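Local coordinates for protein geranyltranstransferase (Thermotoga maritima, PDB 2FTZ) that probably catalyses the condensation of geranyl diphosphate with isopentenyl diphosphate to give farnesyl diphosphate, at residues E19-E24 / V71-E76. Sequence-based numbering, arbitrary orientation. Where two conformers were deposited one is given.
Sequences EERIRE and VAVAVE
Val-73 reaches across from helix 69-87 and fits its branched end against Arg-21 and Ile-22, neighbours on helix 19-26. The tighter touch is between Val-73 CG2 and Arg-21 CG, 3.4 Å apart, where the methyl meets the apolar base of the arginine and the two side chains run at about a right angle. Arg-21 leaves its backbone with CG swung opposite N (chi1 -179°), which lays CB and CG against the valine; bends at chi2 and chi3 then turn the guanidinium off to a salt bridge with Asp-70. Val-73 CG1 sits loosely between the two neighbours, 4.2 Å from Arg-21 CG and 4.3 Å from Ile-22 CG1. A branched valine suits this place: its CA is the nearest to that of Ile-22 (6.7 Å), and its CB points at helix 19-26. The segment axes approach to 10.1 Å and cross at -66°. Ile-22, buried and also touching Ala-42 of helix 33-43, has an arm long enough (chi2 171°) to bring CD1 to 3.9 Å from Glu-76 CG, one turn further along the partner helix. Glu-76 thus gives its aliphatic part to this contact, while OE2 pairs with Arg-48, which also binds Glu-19. Within the all-helical prenyl synthase fold, the segments therefore meet directly carbon to carbon, without a hydrogen bond, and Arg-48 adds an indirect polar link that probably offsets the cost of burying the Glu-76 carboxylate.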
loop_
_atom_site.group_PDB
_atom_site.type_symbol
_atom_site.label_atom_id
_atom_site.label_comp_id
_atom_site.label_asym_id
_atom_site.label_seq_id
_atom_site.Cartn_x
_atom_site.Cartn_y
_atom_site.Cartn_z
ATOM N N GLU A 19 -14.707 -6.777 -14.855
ATOM C CA GLU A 19 -15.797 -6.358 -13.946
ATOM C C GLU A 19 -16.175 -7.506 -13.008
ATOM O O GLU A 19 -16.335 -7.318 -11.800
ATOM C CB GLU A 19 -17.068 -5.929 -14.699
ATOM C CG GLU A 19 -16.977 -4.776 -15.730
ATOM C CD GLU A 19 -16.622 -3.429 -15.141
ATOM O OE1 GLU A 19 -16.767 -3.263 -13.908
ATOM O OE2 GLU A 19 -16.216 -2.522 -15.927
ATOM N N GLU A 20 -16.314 -8.701 -13.566
ATOM C CA GLU A 20 -16.706 -9.892 -12.785
ATOM C C GLU A 20 -15.679 -10.272 -11.709
ATOM O O GLU A 20 -16.029 -10.546 -10.551
ATOM C CB GLU A 20 -16.919 -11.081 -13.740
ATOM C CG GLU A 20 -17.546 -12.274 -13.113
ATOM C CD GLU A 20 -17.915 -13.355 -14.160
ATOM O OE1 GLU A 20 -17.519 -13.220 -15.349
ATOM O OE2 GLU A 20 -18.582 -14.335 -13.775
ATOM N N ARG A 21 -14.400 -10.228 -12.075
ATOM C CA ARG A 21 -13.337 -10.531 -11.128
ATOM C C ARG A 21 -13.269 -9.470 -10.033
ATOM O O ARG A 21 -13.070 -9.790 -8.858
ATOM C CB ARG A 21 -11.984 -10.627 -11.842
ATOM C CG ARG A 21 -10.817 -10.963 -10.932
ATOM C CD ARG A 21 -10.982 -12.267 -10.168
ATOM N NE ARG A 21 -10.965 -13.418 -11.057
ATOM C CZ ARG A 21 -9.878 -13.905 -11.662
ATOM N NH1 ARG A 21 -8.680 -13.338 -11.509
ATOM N NH2 ARG A 21 -9.990 -14.976 -12.433
ATOM N N ILE A 22 -13.404 -8.208 -10.417
ATOM C CA ILE A 22 -13.428 -7.116 -9.441
ATOM C C ILE A 22 -14.570 -7.292 -8.442
ATOM O O ILE A 22 -14.367 -7.155 -7.222
ATOM C CB ILE A 22 -13.534 -5.754 -10.139
ATOM C CG1 ILE A 22 -12.175 -5.419 -10.783
ATOM C CG2 ILE A 22 -13.943 -4.616 -9.124
ATOM C CD1 ILE A 22 -12.285 -4.174 -11.676
ATOM N N ARG A 23 -15.755 -7.610 -8.931
ATOM C CA ARG A 23 -16.882 -7.871 -8.025
ATOM C C ARG A 23 -16.633 -9.080 -7.094
ATOM O O ARG A 23 -16.995 -9.039 -5.922
ATOM C CB ARG A 23 -18.185 -7.967 -8.813
ATOM C CG ARG A 23 -18.652 -6.618 -9.368
ATOM C CD ARG A 23 -20.076 -6.679 -9.907
ATOM N NE ARG A 23 -20.526 -5.383 -10.421
ATOM C CZ ARG A 23 -20.939 -4.345 -9.686
ATOM N NH1 ARG A 23 -20.962 -4.393 -8.357
ATOM N NH2 ARG A 23 -21.334 -3.231 -10.304
ATOM N N GLU A 24 -15.977 -10.127 -7.575
ATOM C CA GLU A 24 -15.603 -11.270 -6.731
ATOM C C GLU A 24 -14.648 -10.895 -5.616
ATOM O O GLU A 24 -14.845 -11.280 -4.418
ATOM C CB GLU A 24 -14.959 -12.393 -7.577
ATOM C CG GLU A 24 -15.909 -13.229 -8.418
ATOM C CD GLU A 24 -15.200 -14.019 -9.548
ATOM O OE1 GLU A 24 -13.950 -13.953 -9.648
ATOM O OE2 GLU A 24 -15.904 -14.685 -10.348
ATOM N N VAL A 71 -2.926 -9.791 -13.335
ATOM C CA VAL A 71 -2.252 -8.530 -13.552
ATOM C C VAL A 71 -3.237 -7.381 -13.851
ATOM O O VAL A 71 -3.126 -6.307 -13.268
ATOM C CB VAL A 71 -1.239 -8.611 -14.672
ATOM C CG1 VAL A 71 -0.656 -7.232 -14.976
ATOM C CG2 VAL A 71 -0.131 -9.620 -14.316
ATOM N N ALA A 72 -4.155 -7.623 -14.768
ATOM C CA ALA A 72 -5.090 -6.590 -15.245
ATOM C C ALA A 72 -5.928 -6.095 -14.049
ATOM O O ALA A 72 -6.117 -4.897 -13.876
ATOM C CB ALA A 72 -6.002 -7.158 -16.348
ATOM N N VAL A 73 -6.433 -7.034 -13.244
ATOM C CA VAL A 73 -7.248 -6.686 -12.075
ATOM C C VAL A 73 -6.422 -5.957 -11.023
ATOM O O VAL A 73 -6.886 -4.987 -10.435
ATOM C CB VAL A 73 -7.906 -7.911 -11.454
ATOM C CG1 VAL A 73 -8.551 -7.551 -10.118
ATOM C CG2 VAL A 73 -8.976 -8.460 -12.428
ATOM N N ALA A 74 -5.198 -6.411 -10.783
ATOM C CA ALA A 74 -4.284 -5.689 -9.886
ATOM C C ALA A 74 -4.091 -4.225 -10.266
ATOM O O ALA A 74 -4.186 -3.312 -9.419
ATOM C CB ALA A 74 -2.937 -6.376 -9.823
ATOM N N VAL A 75 -3.821 -3.983 -11.541
ATOM C CA VAL A 75 -3.617 -2.621 -12.014
ATOM C C VAL A 75 -4.873 -1.749 -11.810
ATOM O O VAL A 75 -4.764 -0.595 -11.375
ATOM C CB VAL A 75 -3.094 -2.609 -13.459
ATOM C CG1 VAL A 75 -3.279 -1.257 -14.065
ATOM C CG2 VAL A 75 -1.581 -3.017 -13.467
ATOM N N GLU A 76 -6.042 -2.314 -12.065
ATOM C CA GLU A 76 -7.255 -1.548 -11.917
ATOM C C GLU A 76 -7.581 -1.235 -10.443
ATOM O O GLU A 76 -8.075 -0.160 -10.125
ATOM C CB GLU A 76 -8.406 -2.284 -12.565
ATOM C CG GLU A 76 -9.678 -1.429 -12.727
ATOM C CD GLU A 76 -9.556 -0.167 -13.617
ATOM O OE1 GLU A 76 -8.516 0.164 -14.266
ATOM O OE2 GLU A 76 -10.514 0.606 -13.556
#